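Local coordinates for thin, isoform D (Drosophila melanogaster, PDB 6XG7), which is probably a zinc-binding RING-type ubiquitin ligase whose C-terminal NHL beta-propeller, the part crystallised here, probably serves in protein-protein interaction, at residues L26-Q31 / N291-V296; R256-I259 / S265-K268; I210-V215 / G245-A250; R49-A52 / S58-V61. All coordinates share one frame; numbering follows the deposited sequence. Where two conformers were deposited one is given.

How the contacts relate
Starting from the N terminus, L26-Q31 opens contact 1, the widest loop, which closes only at N291-V296, next to the C-terminal strand of the propeller. The other three contacts fall within that span, one after another, and none crosses another. Contact 4 comes first, a tight hairpin joining the two innermost strands of the first blade. Contact 3 then bridges two successive blades, from strand 209-214 to strand 247-251. Contact 2, the outer hairpin of the blade that contact 3 reaches, follows directly: Q258 O probably bonds V249 N. Contact 1 touches all three, meeting K268 and I259 of contact 2, F248 of contact 3, and L51 and I59 of contact 4.

Contact 1: L26-Q31 / N291-V296; sequences LRKRQQ and NGNILV
K28 reaches across from the N-terminal segment to the turn at G292, where its NZ donates to G292 O at 3.1 Å. This is the closing region of the NHL beta-propeller, where residues from the start of the chain join the blade made by its end. The ammonium approaches from above the carbonyl plane, 53° out of it. Its carbon chain runs obliquely across the tip of I294, with CG of K28 3.9 Å from I294 CD1. The lysine chain bends once at chi2 (-66°) and is extended beyond, which carries NZ past the isoleucine methyl to the turn. A salt bridge to the terminal carboxylate of F307 gives the buried ammonium its strongest partner, while F270 packs against the same lysine. An ordered water accepts a hydrogen bond from K28 NZ at 2.9 Å and donates to N291 O and N293 OD1. Behind this first shell, G292 adopts a positive phi that favours glycine, and the loop is shaped by an Asx turn: N293 N donates to N291 OD1 at 2.9 Å, with 159° at the hydrogen.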
loop_
_atom_site.group_PDB
_atom_site.type_symbol
_atom_site.label_atom_id
_atom_site.label_comp_id
_atom_site.label_asym_id
_atom_site.label_seq_id
_atom_site.Cartn_x
_atom_site.Cartn_y
_atom_site.Cartn_z
ATOM N N LEU A 26 -18.901 2.185 -9.491
ATOM C CA LEU A 26 -20.183 1.692 -8.991
ATOM C C LEU A 26 -20.486 0.270 -9.455
ATOM O O LEU A 26 -21.241 -0.440 -8.777
ATOM C CB LEU A 26 -21.303 2.651 -9.371
ATOM C CG LEU A 26 -21.311 3.946 -8.551
ATOM C CD1 LEU A 26 -22.256 4.977 -9.153
ATOM C CD2 LEU A 26 -21.685 3.666 -7.107
ATOM N N ARG A 27 -19.907 -0.163 -10.577
ATOM C CA ARG A 27 -20.121 -1.505 -11.095
ATOM C C ARG A 27 -19.284 -2.576 -10.404
ATOM O O ARG A 27 -19.562 -3.766 -10.601
ATOM C CB ARG A 27 -19.762 -1.562 -12.584
ATOM C CG ARG A 27 -20.698 -0.853 -13.526
ATOM C CD ARG A 27 -20.006 -0.752 -14.862
ATOM N NE ARG A 27 -20.798 -0.106 -15.896
ATOM C CZ ARG A 27 -20.297 0.258 -17.073
ATOM N NH1 ARG A 27 -19.013 0.036 -17.342
ATOM N NH2 ARG A 27 -21.072 0.835 -17.978
ATOM N N LYS A 28 -18.261 -2.203 -9.636
ATOM C CA LYS A 28 -17.326 -3.191 -9.102
ATOM C C LYS A 28 -18.010 -4.201 -8.193
ATOM O O LYS A 28 -18.796 -3.836 -7.313
ATOM C CB LYS A 28 -16.219 -2.488 -8.317
ATOM C CG LYS A 28 -15.367 -1.532 -9.127
ATOM C CD LYS A 28 -14.544 -2.260 -10.179
ATOM C CE LYS A 28 -13.640 -1.283 -10.940
ATOM N NZ LYS A 28 -13.130 -1.857 -12.202
ATOM N N ARG A 29 -17.683 -5.480 -8.398
ATOM C CA ARG A 29 -18.164 -6.552 -7.528
ATOM C C ARG A 29 -17.523 -7.875 -7.925
ATOM O O ARG A 29 -16.955 -8.578 -7.086
ATOM C CB ARG A 29 -19.691 -6.668 -7.607
ATOM C CG ARG A 29 -20.308 -7.671 -6.616
ATOM C CD ARG A 29 -21.835 -7.553 -6.566
ATOM N N GLN A 30 -17.615 -8.222 -9.205
ATOM C CA GLN A 30 -17.152 -9.510 -9.703
ATOM C C GLN A 30 -15.675 -9.417 -10.066
ATOM O O GLN A 30 -15.277 -8.530 -10.825
ATOM C CB GLN A 30 -17.978 -9.864 -10.942
ATOM C CG GLN A 30 -17.385 -10.940 -11.860
ATOM C CD GLN A 30 -17.458 -12.331 -11.261
ATOM O OE1 GLN A 30 -16.471 -12.845 -10.716
ATOM N NE2 GLN A 30 -18.625 -12.955 -11.372
ATOM N N GLN A 31 -14.856 -10.332 -9.552
ATOM C CA GLN A 31 -13.450 -10.276 -9.929
ATOM C C GLN A 31 -13.279 -10.629 -11.406
ATOM O O GLN A 31 -14.003 -11.459 -11.971
ATOM C CB GLN A 31 -12.542 -11.103 -8.998
ATOM C CG GLN A 31 -12.488 -12.578 -9.255
ATOM C CD GLN A 31 -11.794 -13.359 -8.140
ATOM O OE1 GLN A 31 -11.960 -13.083 -6.945
ATOM N NE2 GLN A 31 -11.011 -14.339 -8.533
ATOM N N ASN A 291 -6.880 2.066 -16.019
ATOM C CA ASN A 291 -8.205 1.837 -16.586
ATOM C C ASN A 291 -9.268 1.625 -15.516
ATOM O O ASN A 291 -10.411 1.273 -15.842
ATOM C CB ASN A 291 -8.165 0.627 -17.518
ATOM C CG ASN A 291 -7.677 -0.626 -16.814
ATOM O OD1 ASN A 291 -7.665 -0.706 -15.586
ATOM N ND2 ASN A 291 -7.277 -1.613 -17.594
ATOM N N GLY A 292 -8.921 1.816 -14.250
ATOM C CA GLY A 292 -9.875 1.653 -13.181
ATOM C C GLY A 292 -9.961 0.259 -12.595
ATOM O O GLY A 292 -10.769 0.042 -11.694
ATOM N N ASN A 293 -9.141 -0.687 -13.051
ATOM C CA ASN A 293 -9.115 -2.000 -12.419
ATOM C C ASN A 293 -8.496 -1.859 -11.032
ATOM O O ASN A 293 -7.412 -1.278 -10.886
ATOM C CB ASN A 293 -8.306 -2.982 -13.263
ATOM C CG ASN A 293 -9.031 -3.421 -14.524
ATOM O OD1 ASN A 293 -10.177 -3.049 -14.778
ATOM N ND2 ASN A 293 -8.347 -4.201 -15.331
ATOM N N ILE A 294 -9.178 -2.403 -10.021
ATOM C CA ILE A 294 -8.742 -2.356 -8.633
ATOM C C ILE A 294 -8.050 -3.677 -8.326
ATOM O O ILE A 294 -8.614 -4.751 -8.573
ATOM C CB ILE A 294 -9.942 -2.152 -7.695
ATOM C CG1 ILE A 294 -10.674 -0.857 -8.015
ATOM C CG2 ILE A 294 -9.486 -2.158 -6.234
ATOM C CD1 ILE A 294 -12.030 -0.775 -7.331
ATOM N N LEU A 295 -6.838 -3.601 -7.783
ATOM C CA LEU A 295 -6.038 -4.761 -7.416
ATOM C C LEU A 295 -6.017 -4.849 -5.898
ATOM O O LEU A 295 -5.782 -3.844 -5.227
ATOM C CB LEU A 295 -4.581 -4.610 -7.879
ATOM C CG LEU A 295 -4.154 -4.259 -9.281
ATOM C CD1 LEU A 295 -4.752 -2.994 -9.731
ATOM C CD2 LEU A 295 -2.639 -4.160 -9.275
ATOM N N VAL A 296 -6.174 -6.057 -5.373
ATOM C CA VAL A 296 -6.333 -6.294 -3.940
ATOM C C VAL A 296 -5.458 -7.480 -3.533
ATOM O O VAL A 296 -5.535 -8.546 -4.149
ATOM C CB VAL A 296 -7.831 -6.584 -3.660
ATOM C CG1 VAL A 296 -8.104 -6.830 -2.212
ATOM C CG2 VAL A 296 -8.736 -5.436 -4.191
HETATM O O HOH W 1 -11.925 -0.954 -14.707
#

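Contact 2: R256-I259 / S265-K268; sequences RIQI and SFLK
Q258 and F266 meet at about a right angle: OE1 of the glutamine lies at the edge of the ring, near its plane, 3.4 Å from F266 CE1, with the amide and ring planes 59° apart. The phenyl C-H edge therefore faces the oxygen, which is probably mildly favourable electrostatically. The stronger claim on that amide lies elsewhere, since OE1 accepts from G231 N and NE2 donates to Q232 O and D251. On the other surface of the sheet I259 and K268 lie side by side and point the same way, I259 CD1 being 4.2 Å from K268 CG. With CG anti to its own nitrogen (chi1 171°) and a bend at chi2, K268 then leads its ammonium off to L26 O. L267 comes at I259 obliquely, its CD2 4.1 Å from I259 CG2, and Y25 of helix 21-26 packs on both.

The backbone explains why two residues crowd one isoleucine. I259 N donates to K268 O at 2.8 Å, but I259 O is shared, receiving L267 N at 2.9 Å and K268 N at 3.2 Å. L267 and K268 thus both stand opposite I259, which defines a classic beta bulge, set here at the start of the outer strand in the antiparallel hairpin of a propeller blade.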
loop_
_atom_site.group_PDB
_atom_site.type_symbol
_atom_site.label_atom_id
_atom_site.label_comp_id
_atom_site.label_asym_id
_atom_site.label_seq_id
_atom_site.Cartn_x
_atom_site.Cartn_y
_atom_site.Cartn_z
ATOM N N ARG A 256 -13.677 -6.335 3.094
ATOM C CA ARG A 256 -14.290 -5.628 1.981
ATOM C C ARG A 256 -13.406 -4.477 1.530
ATOM O O ARG A 256 -12.535 -3.996 2.261
ATOM C CB ARG A 256 -15.667 -5.092 2.365
ATOM C CG ARG A 256 -15.632 -4.002 3.412
ATOM C CD ARG A 256 -17.004 -3.637 3.913
ATOM N NE ARG A 256 -16.919 -2.624 4.964
ATOM C CZ ARG A 256 -17.969 -2.042 5.518
ATOM N NH1 ARG A 256 -19.192 -2.370 5.111
ATOM N NH2 ARG A 256 -17.802 -1.140 6.470
ATOM N N ILE A 257 -13.631 -4.060 0.284
ATOM C CA ILE A 257 -13.042 -2.845 -0.275
ATOM C C ILE A 257 -14.104 -1.764 -0.228
ATOM O O ILE A 257 -15.271 -2.022 -0.546
ATOM C CB ILE A 257 -12.596 -3.078 -1.732
ATOM C CG1 ILE A 257 -11.512 -4.163 -1.802
ATOM C CG2 ILE A 257 -12.154 -1.789 -2.382
ATOM C CD1 ILE A 257 -10.340 -3.951 -0.945
ATOM N N GLN A 258 -13.716 -0.560 0.176
ATOM C CA GLN A 258 -14.592 0.604 0.099
ATOM C C GLN A 258 -13.959 1.659 -0.798
ATOM O O GLN A 258 -12.735 1.842 -0.801
ATOM C CB GLN A 258 -14.870 1.183 1.482
ATOM C CG GLN A 258 -15.626 0.252 2.385
ATOM C CD GLN A 258 -16.165 0.975 3.581
ATOM O OE1 GLN A 258 -16.995 1.867 3.448
ATOM N NE2 GLN A 258 -15.694 0.609 4.763
ATOM N N ILE A 259 -14.805 2.344 -1.568
ATOM C CA ILE A 259 -14.398 3.408 -2.474
ATOM C C ILE A 259 -15.085 4.682 -2.023
ATOM O O ILE A 259 -16.281 4.668 -1.709
ATOM C CB ILE A 259 -14.801 3.090 -3.928
ATOM C CG1 ILE A 259 -14.353 1.677 -4.309
ATOM C CG2 ILE A 259 -14.228 4.153 -4.882
ATOM C CD1 ILE A 259 -14.803 1.258 -5.727
ATOM N N SER A 265 -16.622 11.296 0.731
ATOM C CA SER A 265 -17.925 10.684 0.936
ATOM C C SER A 265 -17.949 9.279 0.342
ATOM O O SER A 265 -17.292 8.993 -0.660
ATOM C CB SER A 265 -19.038 11.551 0.337
ATOM O OG SER A 265 -18.920 11.700 -1.063
ATOM N N PHE A 266 -18.724 8.404 0.980
ATOM C CA PHE A 266 -18.809 7.010 0.568
ATOM C C PHE A 266 -19.426 6.890 -0.816
ATOM O O PHE A 266 -20.432 7.538 -1.117
ATOM C CB PHE A 266 -19.671 6.239 1.567
ATOM C CG PHE A 266 -19.940 4.821 1.160
ATOM C CD1 PHE A 266 -19.019 3.807 1.419
ATOM C CD2 PHE A 266 -21.127 4.492 0.517
ATOM C CE1 PHE A 266 -19.272 2.503 1.049
ATOM C CE2 PHE A 266 -21.376 3.177 0.128
ATOM C CZ PHE A 266 -20.438 2.186 0.397
ATOM N N LEU A 267 -18.831 6.026 -1.641
ATOM C CA LEU A 267 -19.343 5.711 -2.970
ATOM C C LEU A 267 -19.810 4.268 -3.102
ATOM O O LEU A 267 -20.926 4.022 -3.556
ATOM C CB LEU A 267 -18.292 6.022 -4.044
ATOM C CG LEU A 267 -18.730 5.779 -5.493
ATOM C CD1 LEU A 267 -19.900 6.689 -5.876
ATOM C CD2 LEU A 267 -17.563 5.946 -6.456
ATOM N N LYS A 268 -19.001 3.292 -2.692
ATOM C CA LYS A 268 -19.258 1.900 -3.037
ATOM C C LYS A 268 -18.473 0.977 -2.113
ATOM O O LYS A 268 -17.351 1.284 -1.718
ATOM C CB LYS A 268 -18.799 1.691 -4.487
ATOM C CG LYS A 268 -18.791 0.295 -4.975
ATOM C CD LYS A 268 -20.175 -0.205 -5.251
ATOM C CE LYS A 268 -20.061 -1.523 -5.961
ATOM N NZ LYS A 268 -21.362 -2.049 -6.361
#

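Contact 3: I210-V215 / G245-A250; sequences IQIFDV and GYIFVA
I210 turns its CG1 branch toward V249 with a chi1 of -93°, well off the staggered value, and a chi2 of 58° swings CD1 round until it faces the valine. V249 has its CG1 anti to its backbone nitrogen, and both of its methyls are presented to the incoming isoleucine. The two side chains meet tip to tip: I210 CD1 is 3.9 Å from V249 CG1 and 4.0 Å from V249 CG2, so the terminal methyl nearly bisects the fork. I210 CG1 follows at 4.1 Å from V249 CG2.

The second pair also meets at its tips, but with staggered torsions: I212 and I247 are both extended, and each sends CD1 straight out at the other, the I212 CD1 and I247 CD1 methyls touching at 3.9 Å.

The residues lie on neighbouring blades of the NHL beta-propeller, strand 209-214 on one and strand 247-251 on the next. Every second residue of each strand faces across: I210 and I212 from one side, I247 and V249 from the other, all four of them buried. The backbones stay well apart, with the I210 and V249 CA atoms 8.6 Å from each other, and the side chains alone span the interval.

Further hydrophobic groups close in around it. I201 packs on I210 and V223 on I212, while F233 and P236 lie against V249. F248, between I247 and V249 in the strand, meets the ring of Y25 in helix 21-26 edge-to-face.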
loop_
_atom_site.group_PDB
_atom_site.type_symbol
_atom_site.label_atom_id
_atom_site.label_comp_id
_atom_site.label_asym_id
_atom_site.label_seq_id
_atom_site.Cartn_x
_atom_site.Cartn_y
_atom_site.Cartn_z
ATOM N N ILE A 210 -9.162 6.623 8.195
ATOM C CA ILE A 210 -8.169 7.185 7.291
ATOM C C ILE A 210 -7.940 8.632 7.712
ATOM O O ILE A 210 -8.893 9.377 7.975
ATOM C CB ILE A 210 -8.620 7.082 5.827
ATOM C CG1 ILE A 210 -8.082 5.787 5.178
ATOM C CG2 ILE A 210 -8.038 8.203 4.996
ATOM C CD1 ILE A 210 -8.468 4.517 5.830
ATOM N N GLN A 211 -6.686 9.033 7.792
ATOM C CA GLN A 211 -6.344 10.412 8.099
ATOM C C GLN A 211 -5.648 11.016 6.897
ATOM O O GLN A 211 -4.766 10.392 6.302
ATOM C CB GLN A 211 -5.481 10.530 9.351
ATOM C CG GLN A 211 -6.276 10.373 10.632
ATOM C CD GLN A 211 -5.689 11.166 11.769
ATOM O OE1 GLN A 211 -4.629 10.828 12.277
ATOM N NE2 GLN A 211 -6.365 12.232 12.165
ATOM N N ILE A 212 -6.051 12.229 6.542
ATOM C CA ILE A 212 -5.561 12.904 5.349
ATOM C C ILE A 212 -4.843 14.165 5.794
ATOM O O ILE A 212 -5.418 14.989 6.516
ATOM C CB ILE A 212 -6.704 13.206 4.371
ATOM C CG1 ILE A 212 -7.426 11.897 4.027
ATOM C CG2 ILE A 212 -6.179 13.880 3.114
ATOM C CD1 ILE A 212 -8.517 12.055 3.004
ATOM N N PHE A 213 -3.585 14.297 5.381
ATOM C CA PHE A 213 -2.696 15.379 5.750
ATOM C C PHE A 213 -2.274 16.135 4.495
ATOM O O PHE A 213 -2.281 15.597 3.393
ATOM C CB PHE A 213 -1.402 14.832 6.359
ATOM C CG PHE A 213 -1.581 14.023 7.615
ATOM C CD1 PHE A 213 -1.861 12.663 7.549
ATOM C CD2 PHE A 213 -1.390 14.600 8.863
ATOM C CE1 PHE A 213 -1.977 11.912 8.705
ATOM C CE2 PHE A 213 -1.509 13.849 10.014
ATOM C CZ PHE A 213 -1.806 12.508 9.929
ATOM N N ASP A 214 -1.858 17.383 4.659
ATOM C CA ASP A 214 -1.110 17.982 3.560
ATOM C C ASP A 214 0.345 17.508 3.621
ATOM O O ASP A 214 0.771 16.857 4.580
ATOM C CB ASP A 214 -1.265 19.507 3.512
ATOM C CG ASP A 214 -0.866 20.202 4.806
ATOM O OD1 ASP A 214 0.171 19.841 5.397
ATOM O OD2 ASP A 214 -1.582 21.155 5.204
ATOM N N VAL A 215 1.104 17.790 2.553
ATOM C CA VAL A 215 2.474 17.293 2.480
ATOM C C VAL A 215 3.345 17.936 3.548
ATOM O O VAL A 215 4.384 17.373 3.918
ATOM C CB VAL A 215 3.087 17.461 1.071
ATOM C CG1 VAL A 215 2.462 16.472 0.088
ATOM C CG2 VAL A 215 2.943 18.905 0.571
ATOM N N GLY A 245 -8.532 11.585 -7.459
ATOM C CA GLY A 245 -8.672 11.672 -6.029
ATOM C C GLY A 245 -9.627 10.692 -5.394
ATOM O O GLY A 245 -9.811 10.751 -4.178
ATOM N N TYR A 246 -10.235 9.786 -6.161
ATOM C CA TYR A 246 -11.029 8.726 -5.544
ATOM C C TYR A 246 -10.109 7.893 -4.660
ATOM O O TYR A 246 -8.953 7.639 -5.007
ATOM C CB TYR A 246 -11.697 7.836 -6.599
ATOM C CG TYR A 246 -12.845 8.483 -7.348
ATOM C CD1 TYR A 246 -12.619 9.221 -8.496
ATOM C CD2 TYR A 246 -14.153 8.348 -6.916
ATOM C CE1 TYR A 246 -13.665 9.815 -9.191
ATOM C CE2 TYR A 246 -15.193 8.946 -7.594
ATOM C CZ TYR A 246 -14.943 9.676 -8.735
ATOM O OH TYR A 246 -15.983 10.264 -9.422
ATOM N N ILE A 247 -10.632 7.472 -3.510
ATOM C CA ILE A 247 -9.861 6.781 -2.481
ATOM C C ILE A 247 -10.399 5.366 -2.315
ATOM O O ILE A 247 -11.616 5.163 -2.227
ATOM C CB ILE A 247 -9.908 7.531 -1.138
ATOM C CG1 ILE A 247 -9.334 8.943 -1.292
ATOM C CG2 ILE A 247 -9.139 6.783 -0.065
ATOM C CD1 ILE A 247 -9.560 9.848 -0.081
ATOM N N PHE A 248 -9.485 4.400 -2.266
ATOM C CA PHE A 248 -9.792 2.983 -2.173
ATOM C C PHE A 248 -9.185 2.467 -0.885
ATOM O O PHE A 248 -8.003 2.693 -0.626
ATOM C CB PHE A 248 -9.197 2.229 -3.359
ATOM C CG PHE A 248 -9.633 2.781 -4.679
ATOM C CD1 PHE A 248 -9.028 3.911 -5.193
ATOM C CD2 PHE A 248 -10.703 2.239 -5.361
ATOM C CE1 PHE A 248 -9.441 4.449 -6.376
ATOM C CE2 PHE A 248 -11.123 2.778 -6.550
ATOM C CZ PHE A 248 -10.494 3.895 -7.050
ATOM N N VAL A 249 -9.993 1.783 -0.079
ATOM C CA VAL A 249 -9.541 1.296 1.217
ATOM C C VAL A 249 -9.798 -0.198 1.308
ATOM O O VAL A 249 -10.935 -0.653 1.118
ATOM C CB VAL A 249 -10.235 2.020 2.389
ATOM C CG1 VAL A 249 -9.721 1.503 3.708
ATOM C CG2 VAL A 249 -10.019 3.527 2.317
ATOM N N ALA A 250 -8.754 -0.939 1.667
ATOM C CA ALA A 250 -8.876 -2.342 2.034
ATOM C C ALA A 250 -9.294 -2.406 3.499
ATOM O O ALA A 250 -8.465 -2.263 4.403
ATOM C CB ALA A 250 -7.560 -3.055 1.779
#

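Contact 4: R49-A52 / S58-V61; sequences RGLA and SIVV
L51 packs alongside V61, the two side chains pointing the same way, and L51 CD1 comes within 3.7 Å of V61 CG2. The same L51 CD1 lies 4.0 Å from I59 CG2 and closer still, 3.4 Å, to V60 O, so one leucine branch touches three residues of strand 58-63. Its torsions explain this: CG is anti to the backbone nitrogen (chi1 -166°), and chi2 of 52° brings CD1 over the partner strand.

This is the tight part of an antiparallel hairpin. L51 and V61 form a non-hydrogen-bonded pair, followed by the hydrogen-bonded pair of A52 and V60, in which A52 N donates to V60 O at 2.8 Å and V60 N returns a bond to A52 O at 2.9 Å. V60 O also receives a C-H contact from L51 CA at 3.3 Å. On the surface bearing A52 and V60 the side chains touch more lightly, CB to CB at 4.2 Å.

Contact thins toward both ends. S58 is partly exposed and adds little, its hydroxyl making a weak bond back to P55 O. R49, also partly exposed, points away and pairs with E284. A sulfate, probably from the crystallisation liquor, lies about 5 Å from the A52 side chain.

Strand 51-54 is the inner edge of its NHL propeller blade, and strand 58-63 sits between it and strand 68-72, whose F72 packs on I59 and V61. L51 and I59 rest on L295 of strand 294-298 in one adjoining blade, while V60 meets V98 and V100 of strand 98-100 in the other.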
loop_
_atom_site.group_PDB
_atom_site.type_symbol
_atom_site.label_atom_id
_atom_site.label_comp_id
_atom_site.label_asym_id
_atom_site.label_seq_id
_atom_site.Cartn_x
_atom_site.Cartn_y
_atom_site.Cartn_z
ATOM N N ARG A 49 1.759 -8.856 0.774
ATOM C CA ARG A 49 1.347 -7.676 1.527
ATOM C C ARG A 49 1.126 -6.489 0.606
ATOM O O ARG A 49 0.012 -6.297 0.104
ATOM C CB ARG A 49 2.324 -7.411 2.676
ATOM C CG ARG A 49 2.296 -8.544 3.701
ATOM C CD ARG A 49 2.904 -8.141 5.014
ATOM N NE ARG A 49 3.128 -9.278 5.908
ATOM C CZ ARG A 49 2.355 -9.617 6.943
ATOM N NH1 ARG A 49 1.259 -8.920 7.249
ATOM N NH2 ARG A 49 2.687 -10.675 7.678
ATOM N N GLY A 50 2.165 -5.689 0.375
ATOM C CA GLY A 50 2.018 -4.525 -0.465
ATOM C C GLY A 50 1.791 -4.872 -1.923
ATOM O O GLY A 50 2.190 -5.921 -2.424
ATOM N N LEU A 51 1.135 -3.949 -2.608
ATOM C CA LEU A 51 0.832 -4.052 -4.021
ATOM C C LEU A 51 1.030 -2.688 -4.662
ATOM O O LEU A 51 0.746 -1.659 -4.056
ATOM C CB LEU A 51 -0.653 -4.431 -4.120
ATOM C CG LEU A 51 -1.305 -4.936 -5.375
ATOM C CD1 LEU A 51 -0.516 -6.093 -5.945
ATOM C CD2 LEU A 51 -2.727 -5.349 -5.005
ATOM N N ALA A 52 1.475 -2.682 -5.911
ATOM C CA ALA A 52 1.615 -1.433 -6.631
ATOM C C ALA A 52 1.339 -1.681 -8.098
ATOM O O ALA A 52 1.440 -2.809 -8.570
ATOM C CB ALA A 52 3.022 -0.854 -6.472
ATOM N N SER A 58 1.548 -2.762 -15.026
ATOM C CA SER A 58 2.116 -3.949 -14.421
ATOM C C SER A 58 1.647 -4.067 -12.978
ATOM O O SER A 58 1.325 -3.072 -12.322
ATOM C CB SER A 58 3.634 -3.878 -14.471
ATOM O OG SER A 58 4.066 -2.746 -13.754
ATOM N N ILE A 59 1.594 -5.306 -12.501
ATOM C CA ILE A 59 1.131 -5.646 -11.162
ATOM C C ILE A 59 2.356 -6.051 -10.359
ATOM O O ILE A 59 3.033 -7.033 -10.693
ATOM C CB ILE A 59 0.118 -6.802 -11.204
ATOM C CG1 ILE A 59 -1.099 -6.402 -12.030
ATOM C CG2 ILE A 59 -0.264 -7.235 -9.788
ATOM C CD1 ILE A 59 -2.064 -7.555 -12.325
ATOM N N VAL A 60 2.640 -5.300 -9.301
ATOM C CA VAL A 60 3.862 -5.439 -8.530
ATOM C C VAL A 60 3.477 -5.880 -7.120
ATOM O O VAL A 60 2.718 -5.180 -6.437
ATOM C CB VAL A 60 4.630 -4.107 -8.512
ATOM C CG1 VAL A 60 5.897 -4.229 -7.691
ATOM C CG2 VAL A 60 4.915 -3.644 -9.951
ATOM N N VAL A 61 4.004 -7.030 -6.683
ATOM C CA VAL A 61 3.560 -7.669 -5.446
ATOM C C VAL A 61 4.733 -7.847 -4.494
ATOM O O VAL A 61 5.757 -8.423 -4.866
ATOM C CB VAL A 61 2.897 -9.031 -5.721
ATOM C CG1 VAL A 61 2.349 -9.646 -4.413
ATOM C CG2 VAL A 61 1.801 -8.897 -6.768
#